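Long-range contacts in spindle pole body-associated protein VIK1 (Saccharomyces cerevisiae, PDB 2O0A), which recruits the minus end-directed motor Kar3 to microtubules and forms with it a heterodimer that cross-links antiparallel microtubules: residues S98-P103 with E227-K232; Q131-S136 with M198-V203; K239-K244 with V254-I259. One frame throughout, in Å; residues are numbered along the deposited sequence.

Contact 1 (S98-P103 with E227-K232); sequences SLSTTP and ELNNLK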
ATOM      1  N   SER A  98      -0.727  -1.762  -2.822  1.00 11.69           N
ATOM      2  CA  SER A  98      -1.764  -2.681  -2.384  1.00 12.08           C
ATOM      3  C   SER A  98      -2.303  -3.490  -3.568  1.00 12.83           C
ATOM      4  O   SER A  98      -2.769  -2.907  -4.547  1.00 12.66           O
ATOM      5  CB  SER A  98      -2.889  -1.913  -1.684  1.00 12.17           C
ATOM      6  OG  SER A  98      -3.902  -2.809  -1.233  1.00 13.18           O
ATOM      7  N   LEU A  99      -2.204  -4.817  -3.458  1.00 12.92           N
ATOM      8  CA  LEU A  99      -2.724  -5.749  -4.468  1.00 13.72           C
ATOM      9  C   LEU A  99      -3.994  -6.388  -3.948  1.00 14.62           C
ATOM     10  O   LEU A  99      -4.032  -6.931  -2.831  1.00 13.61           O
ATOM     11  CB  LEU A  99      -1.682  -6.844  -4.745  1.00 13.57           C
ATOM     12  CG  LEU A  99      -0.506  -6.504  -5.665  1.00 15.48           C
ATOM     13  CD1 LEU A  99       0.351  -5.381  -5.138  1.00 17.69           C
ATOM     14  CD2 LEU A  99       0.354  -7.736  -5.922  1.00 16.21           C
ATOM     15  N   SER A 100      -5.036  -6.324  -4.766  1.00 15.01           N
ATOM     16  CA  SER A 100      -6.362  -6.836  -4.401  1.00 16.96           C
ATOM     17  C   SER A 100      -6.960  -7.448  -5.643  1.00 17.88           C
ATOM     18  O   SER A 100      -6.587  -7.073  -6.745  1.00 17.58           O
ATOM     19  CB  SER A 100      -7.255  -5.700  -3.942  1.00 17.26           C
ATOM     20  OG  SER A 100      -6.830  -5.166  -2.677  1.00 18.41           O
ATOM     21  N   THR A 101      -7.891  -8.387  -5.479  1.00 18.95           N
ATOM     22  CA  THR A 101      -8.582  -8.937  -6.656  1.00 20.01           C
ATOM     23  C   THR A 101     -10.079  -8.610  -6.653  1.00 20.73           C
ATOM     24  O   THR A 101     -10.830  -9.042  -7.549  1.00 21.13           O
ATOM     25  CB  THR A 101      -8.371 -10.469  -6.798  1.00 20.33           C
ATOM     26  OG1 THR A 101      -8.808 -11.116  -5.596  1.00 21.38           O
ATOM     27  CG2 THR A 101      -6.903 -10.798  -7.071  1.00 21.32           C
ATOM     28  N   THR A 102     -10.508  -7.860  -5.642  1.00 21.11           N
ATOM     29  CA  THR A 102     -11.882  -7.389  -5.515  1.00 21.77           C
ATOM     30  C   THR A 102     -11.854  -5.906  -5.154  1.00 22.03           C
ATOM     31  O   THR A 102     -10.817  -5.405  -4.703  1.00 20.99           O
ATOM     32  CB  THR A 102     -12.648  -8.158  -4.427  1.00 21.80           C
ATOM     33  OG1 THR A 102     -11.964  -8.043  -3.167  1.00 24.10           O
ATOM     34  CG2 THR A 102     -12.789  -9.626  -4.797  1.00 23.55           C
ATOM     35  N   PRO A 103     -12.973  -5.193  -5.374  0.70 21.85           N
ATOM     36  CA  PRO A 103     -13.055  -3.786  -4.980  1.00 21.94           C
ATOM     37  C   PRO A 103     -12.623  -3.583  -3.534  1.00 20.87           C
ATOM     38  O   PRO A 103     -13.093  -4.294  -2.629  1.00 21.27           O
ATOM     39  CB  PRO A 103     -14.542  -3.472  -5.147  1.00 22.54           C
ATOM     40  CG  PRO A 103     -14.967  -4.362  -6.259  1.00 22.76           C
ATOM     41  CD  PRO A 103     -14.215  -5.649  -6.033  1.00 22.74           C
ATOM     42  N   GLU A 227      -2.879   1.301  -6.041  1.00 11.65           N
ATOM     43  CA  GLU A 227      -3.911   0.276  -5.986  1.00 12.53           C
ATOM     44  C   GLU A 227      -3.882  -0.540  -7.271  1.00 12.95           C
ATOM     45  O   GLU A 227      -4.104  -0.014  -8.359  1.00 13.74           O
ATOM     46  CB  GLU A 227      -5.293   0.890  -5.776  1.00 12.68           C
ATOM     47  CG  GLU A 227      -5.465   1.473  -4.384  1.00 13.21           C
ATOM     48  CD  GLU A 227      -6.788   2.203  -4.238  1.00 16.94           C
ATOM     49  OE1 GLU A 227      -6.842   3.407  -4.544  1.00 21.95           O
ATOM     50  OE2 GLU A 227      -7.753   1.577  -3.796  1.00 19.83           O
ATOM     51  N   LEU A 228      -3.600  -1.824  -7.121  1.00 13.52           N
ATOM     52  CA  LEU A 228      -3.703  -2.769  -8.220  1.00 14.52           C
ATOM     53  C   LEU A 228      -4.802  -3.736  -7.806  1.00 14.94           C
ATOM     54  O   LEU A 228      -4.540  -4.696  -7.110  1.00 14.21           O
ATOM     55  CB  LEU A 228      -2.367  -3.474  -8.436  1.00 15.23           C
ATOM     56  CG  LEU A 228      -1.229  -2.584  -8.947  1.00 15.86           C
ATOM     57  CD1 LEU A 228       0.106  -3.197  -8.663  1.00 16.16           C
ATOM     58  CD2 LEU A 228      -1.431  -2.282 -10.445  1.00 17.87           C
ATOM     59  N   ASN A 229      -6.038  -3.452  -8.214  1.00 16.80           N
ATOM     60  CA  ASN A 229      -7.197  -4.029  -7.510  1.00 18.11           C
ATOM     61  C   ASN A 229      -8.002  -5.052  -8.318  1.00 19.61           C
ATOM     62  O   ASN A 229      -9.150  -5.367  -7.973  1.00 19.71           O
ATOM     63  CB  ASN A 229      -8.116  -2.930  -6.944  1.00 18.26           C
ATOM     64  CG  ASN A 229      -7.501  -2.165  -5.752  1.00 18.07           C
ATOM     65  OD1 ASN A 229      -6.366  -2.434  -5.301  1.00 18.85           O
ATOM     66  ND2 ASN A 229      -8.264  -1.204  -5.242  1.00 19.46           N
ATOM     67  N   ASN A 230      -7.384  -5.575  -9.369  1.00 20.50           N
ATOM     68  CA  ASN A 230      -7.897  -6.761 -10.061  1.00 21.64           C
ATOM     69  C   ASN A 230      -6.749  -7.606 -10.618  1.00 21.98           C
ATOM     70  O   ASN A 230      -5.613  -7.125 -10.698  1.00 21.76           O
ATOM     71  CB  ASN A 230      -8.946  -6.380 -11.121  1.00 22.54           C
ATOM     72  CG  ASN A 230      -8.448  -5.341 -12.104  1.00 24.13           C
ATOM     73  OD1 ASN A 230      -9.125  -4.335 -12.345  0.50 26.65           O
ATOM     74  ND2 ASN A 230      -7.281  -5.581 -12.697  1.00 24.68           N
ATOM     75  N   LEU A 231      -7.026  -8.869 -10.964  1.00 22.64           N
ATOM     76  CA  LEU A 231      -5.949  -9.795 -11.352  1.00 23.40           C
ATOM     77  C   LEU A 231      -5.183  -9.319 -12.573  1.00 22.90           C
ATOM     78  O   LEU A 231      -3.958  -9.443 -12.623  1.00 22.52           O
ATOM     79  CB  LEU A 231      -6.454 -11.233 -11.589  1.00 23.67           C
ATOM     80  CG  LEU A 231      -5.329 -12.246 -11.880  1.00 23.87           C
ATOM     81  CD1 LEU A 231      -4.430 -12.495 -10.665  1.00 24.94           C
ATOM     82  CD2 LEU A 231      -5.876 -13.569 -12.401  1.00 24.98           C
ATOM     83  N   LYS A 232      -5.897  -8.766 -13.550  1.00 23.59           N
ATOM     84  CA  LYS A 232      -5.238  -8.260 -14.751  1.00 24.20           C
ATOM     85  C   LYS A 232      -4.193  -7.204 -14.408  1.00 24.14           C
ATOM     86  O   LYS A 232      -3.065  -7.273 -14.897  1.00 24.54           O
ATOM     87  CB  LYS A 232      -6.247  -7.698 -15.748  1.00 24.56           C
ATOM     88  CG  LYS A 232      -6.613  -8.667 -16.868  1.00 27.08           C
ATOM     89  CD  LYS A 232      -7.319  -7.946 -18.013  1.00 27.73           C
ATOM     90  CE  LYS A 232      -6.358  -7.544 -19.132  0.10 27.69           C
ATOM     91  NZ  LYS A 232      -5.491  -6.383 -18.785  0.10 27.81           N
TER
HETATM   92  O   HOH W   1      -6.209  -2.395  -2.533  1.00 18.24           O
HETATM   93  O   HOH W   2      -9.902  -9.416 -10.314  1.00 30.84           O
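Leu99 and Leu228 stand side by side and point the same way, the last pair across two neighbouring parallel strands, just before the chains pass into loops. In both, CG lies anti to the carbonyl carbon and beside the backbone N, so both side chains leave their strands in the same direction; they touch through one methyl each, Leu99 CD1 4.2 Å from Leu228 CD1. Ile234 and Phe237 of helix 231-243 pack over this leucine face. Leu228 N donates to Ser98 O at 2.9 Å, nearly along the C=O axis and almost straight (176°), while Ser100 N reaches Leu228 O at 2.9 Å in the carbonyl plane.

The other side is polar and centres on the amide of Asn229. Its OD1 lies against the side of Ser100, 3.6 Å from Ser100 CB, and takes a hydrogen bond from a water 2.8 Å away. The same water bonds Ser98 OG at 2.7 Å and Ser100 OG, so that three side chains from both segments share one molecule. The opposite end of the amide, Asn229 ND2, gives a bent bond to Glu227 OE2 (3.2 Å, 140°), meeting the carboxylate from above its plane; Asp188 is its other acceptor. The Glu227 carboxylate is in turn salt-bridged to Arg108. With both its ends gripped, the amide is fixed in rotation. A second water links Thr101 O in the loop to Leu231 N in the first turn of helix 231-243, and Asn230 takes the N-cap position of that helix.

In this C-terminal domain, the loop after strand 94-99 probably occupies the place of the kinesin P-loop, and the end of strand 221-228 that of the start of switch II, the counterpart of a nucleotide site that this motor fold lacks.

Contact 2 (Q131-S136 with M198-V203); sequences QFVFLS and MGIIKV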
ATOM      1  N   GLN A 131      -3.627  13.958  -4.349  1.00 12.54           N
ATOM      2  CA  GLN A 131      -4.053  13.788  -5.745  1.00 12.40           C
ATOM      3  C   GLN A 131      -4.399  12.328  -5.945  1.00 12.83           C
ATOM      4  O   GLN A 131      -3.868  11.471  -5.247  1.00 11.84           O
ATOM      5  CB  GLN A 131      -2.925  14.165  -6.705  1.00 13.11           C
ATOM      6  CG  GLN A 131      -2.518  15.630  -6.591  1.00 14.12           C
ATOM      7  CD  GLN A 131      -1.269  15.918  -7.351  1.00 16.37           C
ATOM      8  OE1 GLN A 131      -0.171  15.584  -6.906  1.00 20.83           O
ATOM      9  NE2 GLN A 131      -1.413  16.541  -8.506  1.00 15.31           N
ATOM     10  N   PHE A 132      -5.274  12.050  -6.900  1.00 12.15           N
ATOM     11  CA  PHE A 132      -5.745  10.678  -7.121  1.00 11.95           C
ATOM     12  C   PHE A 132      -6.053  10.539  -8.597  1.00 13.32           C
ATOM     13  O   PHE A 132      -6.945  11.206  -9.109  1.00 13.74           O
ATOM     14  CB  PHE A 132      -6.987  10.448  -6.234  1.00 11.97           C
ATOM     15  CG  PHE A 132      -7.605   9.074  -6.318  1.00 12.44           C
ATOM     16  CD1 PHE A 132      -6.937   7.981  -6.858  1.00 12.74           C
ATOM     17  CD2 PHE A 132      -8.875   8.884  -5.789  1.00 13.88           C
ATOM     18  CE1 PHE A 132      -7.547   6.714  -6.912  1.00 14.36           C
ATOM     19  CE2 PHE A 132      -9.483   7.623  -5.821  1.00 13.75           C
ATOM     20  CZ  PHE A 132      -8.835   6.554  -6.386  1.00 13.11           C
ATOM     21  N   VAL A 133      -5.280   9.691  -9.271  1.00 13.67           N
ATOM     22  CA  VAL A 133      -5.505   9.418 -10.687  1.00 14.72           C
ATOM     23  C   VAL A 133      -5.660   7.921 -10.925  1.00 15.99           C
ATOM     24  O   VAL A 133      -5.291   7.113 -10.081  1.00 15.76           O
ATOM     25  CB  VAL A 133      -4.357   9.949 -11.577  1.00 14.42           C
ATOM     26  CG1 VAL A 133      -4.168  11.449 -11.389  1.00 15.35           C
ATOM     27  CG2 VAL A 133      -3.065   9.202 -11.292  1.00 15.48           C
ATOM     28  N   PHE A 134      -6.211   7.568 -12.086  1.00 17.58           N
ATOM     29  CA  PHE A 134      -6.297   6.171 -12.496  1.00 20.56           C
ATOM     30  C   PHE A 134      -5.707   6.002 -13.888  1.00 22.35           C
ATOM     31  O   PHE A 134      -6.056   6.751 -14.799  1.00 21.91           O
ATOM     32  CB  PHE A 134      -7.744   5.678 -12.464  1.00 20.90           C
ATOM     33  CG  PHE A 134      -7.888   4.210 -12.726  1.00 23.27           C
ATOM     34  CD1 PHE A 134      -7.556   3.287 -11.742  1.00 25.29           C
ATOM     35  CD2 PHE A 134      -8.350   3.752 -13.953  1.00 26.75           C
ATOM     36  CE1 PHE A 134      -7.681   1.930 -11.966  1.00 26.91           C
ATOM     37  CE2 PHE A 134      -8.480   2.385 -14.194  1.00 27.13           C
ATOM     38  CZ  PHE A 134      -8.143   1.475 -13.195  1.00 26.45           C
ATOM     39  N   LEU A 135      -4.803   5.037 -14.027  1.00 23.81           N
ATOM     40  CA  LEU A 135      -4.168   4.716 -15.305  1.00 26.08           C
ATOM     41  C   LEU A 135      -4.712   3.393 -15.819  1.00 26.94           C
ATOM     42  O   LEU A 135      -4.670   2.389 -15.122  1.00 26.59           O
ATOM     43  CB  LEU A 135      -2.645   4.632 -15.138  1.00 26.07           C
ATOM     44  CG  LEU A 135      -1.720   5.852 -15.299  1.00 28.21           C
ATOM     45  CD1 LEU A 135      -2.371   7.197 -14.928  1.00 29.81           C
ATOM     46  CD2 LEU A 135      -0.407   5.644 -14.549  1.00 26.88           C
ATOM     47  N   SER A 136      -5.243   3.396 -17.040  1.00 28.32           N
ATOM     48  CA  SER A 136      -5.790   2.177 -17.635  1.00 29.54           C
ATOM     49  C   SER A 136      -4.822   1.599 -18.657  1.00 30.29           C
ATOM     50  O   SER A 136      -4.084   2.346 -19.309  1.00 30.68           O
ATOM     51  CB  SER A 136      -7.143   2.463 -18.290  0.10 29.47           C
ATOM     52  OG  SER A 136      -7.733   1.275 -18.789  0.10 29.65           O
ATOM     53  N   MET A 198      -4.325   0.937 -12.830  1.00 21.52           N
ATOM     54  CA  MET A 198      -3.673   1.195 -11.564  1.00 19.13           C
ATOM     55  C   MET A 198      -4.122   2.536 -11.012  1.00 16.86           C
ATOM     56  O   MET A 198      -4.067   3.556 -11.702  1.00 16.64           O
ATOM     57  CB  MET A 198      -2.166   1.196 -11.773  1.00 18.90           C
ATOM     58  CG  MET A 198      -1.335   1.389 -10.502  1.00 18.96           C
ATOM     59  SD  MET A 198       0.434   1.188 -10.808  1.00 22.51           S
ATOM     60  CE  MET A 198       0.783   2.707 -11.655  1.00 22.58           C
ATOM     61  N   GLY A 199      -4.568   2.538  -9.762  1.00 15.61           N
ATOM     62  CA  GLY A 199      -4.808   3.800  -9.082  1.00 14.23           C
ATOM     63  C   GLY A 199      -3.532   4.331  -8.447  1.00 14.20           C
ATOM     64  O   GLY A 199      -2.712   3.563  -7.936  1.00 14.08           O
ATOM     65  N   ILE A 200      -3.355   5.647  -8.495  1.00 13.09           N
ATOM     66  CA  ILE A 200      -2.239   6.302  -7.823  1.00 13.20           C
ATOM     67  C   ILE A 200      -2.773   7.436  -6.968  1.00 12.68           C
ATOM     68  O   ILE A 200      -3.390   8.374  -7.473  1.00 11.89           O
ATOM     69  CB  ILE A 200      -1.214   6.917  -8.798  1.00 13.39           C
ATOM     70  CG1 ILE A 200      -0.696   5.868  -9.782  1.00 14.11           C
ATOM     71  CG2 ILE A 200      -0.077   7.580  -8.017  1.00 13.50           C
ATOM     72  CD1 ILE A 200       0.048   6.475 -10.976  1.00 16.67           C
ATOM     73  N   ILE A 201      -2.531   7.343  -5.666  1.00 11.77           N
ATOM     74  CA  ILE A 201      -2.805   8.453  -4.773  1.00 12.19           C
ATOM     75  C   ILE A 201      -1.470   8.999  -4.308  1.00 12.77           C
ATOM     76  O   ILE A 201      -0.649   8.254  -3.832  1.00 13.45           O
ATOM     77  CB  ILE A 201      -3.705   8.009  -3.596  1.00 11.59           C
ATOM     78  CG1 ILE A 201      -5.150   7.977  -4.085  1.00 13.54           C
ATOM     79  CG2 ILE A 201      -3.569   8.969  -2.384  1.00 14.02           C
ATOM     80  CD1 ILE A 201      -6.151   7.415  -3.111  1.00 14.57           C
ATOM     81  N   LYS A 202      -1.249  10.290  -4.518  1.00 12.44           N
ATOM     82  CA  LYS A 202      -0.028  10.928  -4.049  1.00 11.99           C
ATOM     83  C   LYS A 202      -0.402  11.898  -2.945  1.00 11.98           C
ATOM     84  O   LYS A 202      -1.276  12.760  -3.127  1.00 11.85           O
ATOM     85  CB  LYS A 202       0.679  11.667  -5.197  1.00 12.80           C
ATOM     86  CG  LYS A 202       1.918  12.420  -4.720  1.00 14.50           C
ATOM     87  CD  LYS A 202       2.569  13.144  -5.868  1.00 14.02           C
ATOM     88  CE  LYS A 202       3.868  13.783  -5.365  1.00 16.16           C
ATOM     89  NZ  LYS A 202       4.454  14.737  -6.372  1.00 17.34           N
ATOM     90  N   VAL A 203       0.227  11.727  -1.785  1.00 12.10           N
ATOM     91  CA  VAL A 203      -0.015  12.583  -0.632  1.00 12.39           C
ATOM     92  C   VAL A 203       1.295  13.310  -0.346  1.00 12.49           C
ATOM     93  O   VAL A 203       2.367  12.686  -0.308  1.00 13.22           O
ATOM     94  CB  VAL A 203      -0.458  11.747   0.602  1.00 12.07           C
ATOM     95  CG1 VAL A 203      -0.573  12.625   1.849  1.00 13.91           C
ATOM     96  CG2 VAL A 203      -1.781  11.030   0.324  1.00 12.71           C
TER
HETATM   97  O   HOH W   3      -0.493  15.510  -3.462  1.00 17.85           O
HETATM   98  O   HOH W   4       2.337  16.019  -8.005  1.00 22.37           O
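Six backbone hydrogen bonds tie strand 131-136 to strand 198-203 in an antiparallel ladder, with Gln131-Lys202, Val133-Ile200 and Leu135-Met198 as the hydrogen-bonded pairs. The middle rung is the most regular: Val133 N to Ile200 O and Ile200 N to Val133 O, both in the carbonyl plane.

On the face of Phe132, the CG1-CD1 arm of Ile201 crosses the ring obliquely. Ile201 CD1 sits 3.9 Å from the centroid of the Phe132 ring and only 11° off its normal, a clear CH-pi contact, while Ile201 CG1 comes to 3.3 Å from Phe132 CD1. Ile200 O lies at the ring edge. On the reverse face, Val133 and Ile200 run alongside each other, and Leu135 CD2 meets Ile200 CD1 at 3.7 Å.

Farther along this face, Gln131 and the fully extended Lys202 lie side by side. A water bridges them, giving a proton to Gln131 OE1 at 2.8 Å and accepting one from Lys202 NZ at 3.0 Å.

The second shell fixes these groups. Phe185 meets the Phe132 ring with planes at about 70°, Ile251 of helix 250-261 packs on Leu135 and Met198, Gln131 NE2 donates to Leu167 O and Ser169 O, and Lys202 NZ to Ile165 O.

The ammonium is thus met here by neutral oxygens, carbonyl and water, so its charge is probably stabilised by dipoles rather than by a carboxylate among these partners.

Contact 3 (K239-K244 with V254-I259); sequences KSIFKK and VLKKLI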
ATOM      1  N   LYS A 239       4.337  -8.826 -14.945  1.00 27.21           N
ATOM      2  CA  LYS A 239       4.965  -8.840 -16.271  1.00 28.64           C
ATOM      3  C   LYS A 239       5.924  -7.683 -16.441  1.00 29.18           C
ATOM      4  O   LYS A 239       7.073  -7.877 -16.845  1.00 29.74           O
ATOM      5  CB  LYS A 239       3.907  -8.778 -17.372  1.00 28.95           C
ATOM      6  CG  LYS A 239       3.638 -10.092 -18.076  0.10 29.47           C
ATOM      7  CD  LYS A 239       2.664  -9.906 -19.226  0.10 30.61           C
ATOM      8  CE  LYS A 239       1.258  -9.615 -18.725  1.00 32.06           C
ATOM      9  NZ  LYS A 239       0.261  -9.636 -19.832  0.10 31.85           N
ATOM     10  N   SER A 240       5.448  -6.481 -16.120  1.00 29.55           N
ATOM     11  CA  SER A 240       6.217  -5.256 -16.339  1.00 29.51           C
ATOM     12  C   SER A 240       7.399  -5.079 -15.389  1.00 29.53           C
ATOM     13  O   SER A 240       8.343  -4.368 -15.726  1.00 29.79           O
ATOM     14  CB  SER A 240       5.305  -4.027 -16.270  0.50 29.45           C
ATOM     15  OG  SER A 240       5.069  -3.638 -14.928  0.50 28.83           O
ATOM     16  N   ILE A 241       7.341  -5.706 -14.209  1.00 29.30           N
ATOM     17  CA  ILE A 241       8.421  -5.623 -13.217  1.00 29.14           C
ATOM     18  C   ILE A 241       9.362  -6.836 -13.203  1.00 29.31           C
ATOM     19  O   ILE A 241      10.584  -6.670 -13.219  1.00 29.81           O
ATOM     20  CB  ILE A 241       7.881  -5.339 -11.769  1.00 29.00           C
ATOM     21  CG1 ILE A 241       7.262  -3.931 -11.660  1.00 28.70           C
ATOM     22  CG2 ILE A 241       8.962  -5.579 -10.690  1.00 28.41           C
ATOM     23  CD1 ILE A 241       8.191  -2.768 -12.027  1.00 29.13           C
ATOM     24  N   PHE A 242       8.801  -8.046 -13.176  1.00 29.14           N
ATOM     25  CA  PHE A 242       9.602  -9.258 -13.006  1.00 29.43           C
ATOM     26  C   PHE A 242       9.903 -10.025 -14.300  1.00 30.01           C
ATOM     27  O   PHE A 242      10.871 -10.777 -14.344  1.00 30.22           O
ATOM     28  CB  PHE A 242       8.941 -10.212 -12.004  1.00 28.54           C
ATOM     29  CG  PHE A 242       8.748  -9.617 -10.635  1.00 27.77           C
ATOM     30  CD1 PHE A 242       7.465  -9.350 -10.160  1.00 26.36           C
ATOM     31  CD2 PHE A 242       9.845  -9.318  -9.830  1.00 26.35           C
ATOM     32  CE1 PHE A 242       7.278  -8.808  -8.897  1.00 25.61           C
ATOM     33  CE2 PHE A 242       9.666  -8.764  -8.560  1.00 26.58           C
ATOM     34  CZ  PHE A 242       8.376  -8.509  -8.101  1.00 25.80           C
ATOM     35  N   LYS A 243       9.074  -9.845 -15.324  1.00 31.22           N
ATOM     36  CA  LYS A 243       9.203 -10.620 -16.569  1.00 32.35           C
ATOM     37  C   LYS A 243       9.900  -9.875 -17.713  1.00 33.10           C
ATOM     38  O   LYS A 243      10.923 -10.344 -18.224  0.50 33.24           O
ATOM     39  CB  LYS A 243       7.845 -11.163 -17.018  1.00 32.33           C
ATOM     40  CG  LYS A 243       7.555 -12.578 -16.543  1.00 33.14           C
ATOM     41  CD  LYS A 243       7.139 -12.631 -15.091  1.00 32.22           C
ATOM     42  CE  LYS A 243       7.335 -14.013 -14.493  1.00 30.81           C
ATOM     43  NZ  LYS A 243       6.782 -14.039 -13.100  1.00 29.58           N
ATOM     44  N   LYS A 244       9.345  -8.733 -18.119  1.00 34.01           N
ATOM     45  CA  LYS A 244       9.870  -7.972 -19.262  1.00 34.71           C
ATOM     46  C   LYS A 244      11.210  -7.315 -18.948  1.00 35.43           C
ATOM     47  O   LYS A 244      11.416  -6.814 -17.845  1.00 36.06           O
ATOM     48  CB  LYS A 244       8.868  -6.916 -19.729  1.00 34.99           C
ATOM     49  CG  LYS A 244       7.662  -7.474 -20.462  1.00 35.66           C
ATOM     50  CD  LYS A 244       6.632  -6.387 -20.737  1.00 36.56           C
ATOM     51  CE  LYS A 244       5.272  -6.975 -21.093  0.10 36.42           C
ATOM     52  NZ  LYS A 244       5.281  -7.721 -22.384  0.10 36.57           N
ATOM     53  N   VAL A 254       5.963   4.054 -13.595  1.00 23.57           N
ATOM     54  CA  VAL A 254       5.597   4.435 -12.216  1.00 22.14           C
ATOM     55  C   VAL A 254       6.099   3.417 -11.182  1.00 21.32           C
ATOM     56  O   VAL A 254       6.761   3.780 -10.205  1.00 20.69           O
ATOM     57  CB  VAL A 254       4.068   4.619 -12.051  1.00 22.01           C
ATOM     58  CG1 VAL A 254       3.694   4.759 -10.563  1.00 21.33           C
ATOM     59  CG2 VAL A 254       3.602   5.824 -12.820  1.00 22.90           C
ATOM     60  N   LEU A 255       5.781   2.147 -11.416  1.00 21.27           N
ATOM     61  CA  LEU A 255       6.155   1.072 -10.503  1.00 20.51           C
ATOM     62  C   LEU A 255       7.674   0.939 -10.374  1.00 20.66           C
ATOM     63  O   LEU A 255       8.211   0.844  -9.276  1.00 20.02           O
ATOM     64  CB  LEU A 255       5.510  -0.242 -10.938  1.00 21.17           C
ATOM     65  CG  LEU A 255       3.992  -0.257 -10.741  1.00 21.80           C
ATOM     66  CD1 LEU A 255       3.367  -1.412 -11.510  1.00 23.19           C
ATOM     67  CD2 LEU A 255       3.683  -0.353  -9.266  1.00 21.80           C
ATOM     68  N   LYS A 256       8.370   1.006 -11.502  1.00 20.90           N
ATOM     69  CA  LYS A 256       9.827   0.947 -11.456  1.00 21.12           C
ATOM     70  C   LYS A 256      10.423   2.103 -10.681  1.00 20.02           C
ATOM     71  O   LYS A 256      11.372   1.912  -9.916  1.00 20.22           O
ATOM     72  CB  LYS A 256      10.405   0.942 -12.864  1.00 21.26           C
ATOM     73  CG  LYS A 256      10.267  -0.389 -13.536  1.00 23.89           C
ATOM     74  CD  LYS A 256      10.539  -0.296 -15.030  1.00 26.57           C
ATOM     75  CE  LYS A 256      10.280  -1.633 -15.689  1.00 27.66           C
ATOM     76  NZ  LYS A 256      11.281  -2.668 -15.302  0.10 27.29           N
ATOM     77  N   LYS A 257       9.879   3.299 -10.896  1.00 19.92           N
ATOM     78  CA  LYS A 257      10.341   4.493 -10.201  1.00 19.67           C
ATOM     79  C   LYS A 257      10.120   4.391  -8.700  1.00 19.20           C
ATOM     80  O   LYS A 257      10.991   4.720  -7.916  1.00 19.46           O
ATOM     81  CB  LYS A 257       9.651   5.752 -10.743  1.00 20.31           C
ATOM     82  CG  LYS A 257      10.073   7.032 -10.022  1.00 22.56           C
ATOM     83  CD  LYS A 257      11.527   7.373 -10.308  1.00 25.55           C
ATOM     84  CE  LYS A 257      11.782   8.841 -10.123  1.00 29.00           C
ATOM     85  NZ  LYS A 257      13.118   9.188 -10.681  1.00 31.66           N
ATOM     86  N   LEU A 258       8.940   3.927  -8.288  1.00 18.16           N
ATOM     87  CA  LEU A 258       8.673   3.831  -6.857  1.00 18.24           C
ATOM     88  C   LEU A 258       9.525   2.780  -6.154  1.00 17.78           C
ATOM     89  O   LEU A 258      10.023   2.993  -5.055  1.00 17.96           O
ATOM     90  CB  LEU A 258       7.192   3.554  -6.623  1.00 17.62           C
ATOM     91  CG  LEU A 258       6.260   4.697  -7.006  1.00 19.51           C
ATOM     92  CD1 LEU A 258       4.840   4.249  -6.715  1.00 21.12           C
ATOM     93  CD2 LEU A 258       6.602   5.968  -6.224  1.00 19.76           C
ATOM     94  N   ILE A 259       9.693   1.634  -6.802  1.00 18.66           N
ATOM     95  CA  ILE A 259      10.486   0.555  -6.228  1.00 19.83           C
ATOM     96  C   ILE A 259      11.961   0.969  -6.093  1.00 19.84           C
ATOM     97  O   ILE A 259      12.608   0.679  -5.090  1.00 20.62           O
ATOM     98  CB  ILE A 259      10.346  -0.719  -7.079  1.00 19.99           C
ATOM     99  CG1 ILE A 259       8.924  -1.282  -6.928  1.00 20.50           C
ATOM    100  CG2 ILE A 259      11.443  -1.749  -6.719  1.00 20.02           C
ATOM    101  CD1 ILE A 259       8.463  -2.213  -8.059  1.00 21.46           C
TER
HETATM  102  O   HOH W   5      10.414  -4.419 -17.430  1.00 44.66           O
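The ring of Phe242 carries Ile241 CG2 on one face, 3.7 Å above the plane and over its centre. Leu290 and the side chains of Glu285, Val286 and Gln289 from helix 276-289 also pack against the Phe242 side chain. Ile241 is shared between two neighbours: CG2, anti to the backbone N, covers the phenylalanine, while the other branch, CG1 and CD1, leaves from beside the N (chi1 -67°) and reaches across to helix 250-261.

There Ile241 CD1 touches three residues. The Ile241 side chain slides past Lys256 in the opposite sense, with Ile241 CD1 packed tightly 3.5 Å from Lys256 CG. It crosses Leu255 at about a right angle, Ile241 CD1 3.8 Å from Leu255 CB, and meets Ile259 tip to tip, Ile241 CD1 4.0 Å from Ile259 CD1. A single isoleucine arm thus supplies most of the apolar contact between helices whose local axes come no closer than 10.2 Å and run at 55° to each other.

These two helices follow the strand probably equivalent to the switch II strand of kinesins, an order consistent with the helical pair that contributes to the microtubule-binding side of kinesin motors.

The polar part gathers at the C-terminal end of helix 231-243, where the last turn widens to the pi type. Lys244 N bonds Lys239 O at 2.7 Å, skipping the oxygen of Ser240 that a regular alpha-helical turn would use. Ser240 O instead accepts from a water at 2.7 Å, which donates its second proton to Lys244 O. The chain of Lys256 runs extended as far as CE and then bends (chi4 -69°), bringing Lys256 NZ to donate to the same water at 2.9 Å. Placed near carbonyl oxygens at a helix end, the ammonium probably gains from the helix dipole.

How the contacts relate
Contact 2 joins contact 1 edge to edge in the central mixed sheet: Gly199 N lies 2.9 Å from Glu227 O, a probable hydrogen bond, and Met198 CG packs 3.7 Å from Leu228 CD2. Met198 also faces contact 3, Met198 CE 3.7 Å from Val254 CG1, so this one side chain touches both other contacts. Contacts 1 and 3 share helix 231-243 but do not touch; their nearest atoms are about 5 Å apart. Centres lie about 13 Å apart for contacts 1 and 2, and about 16 Å from contact 3 to either. Of the three, contact 1 lies at the probable counterpart of the missing nucleotide site.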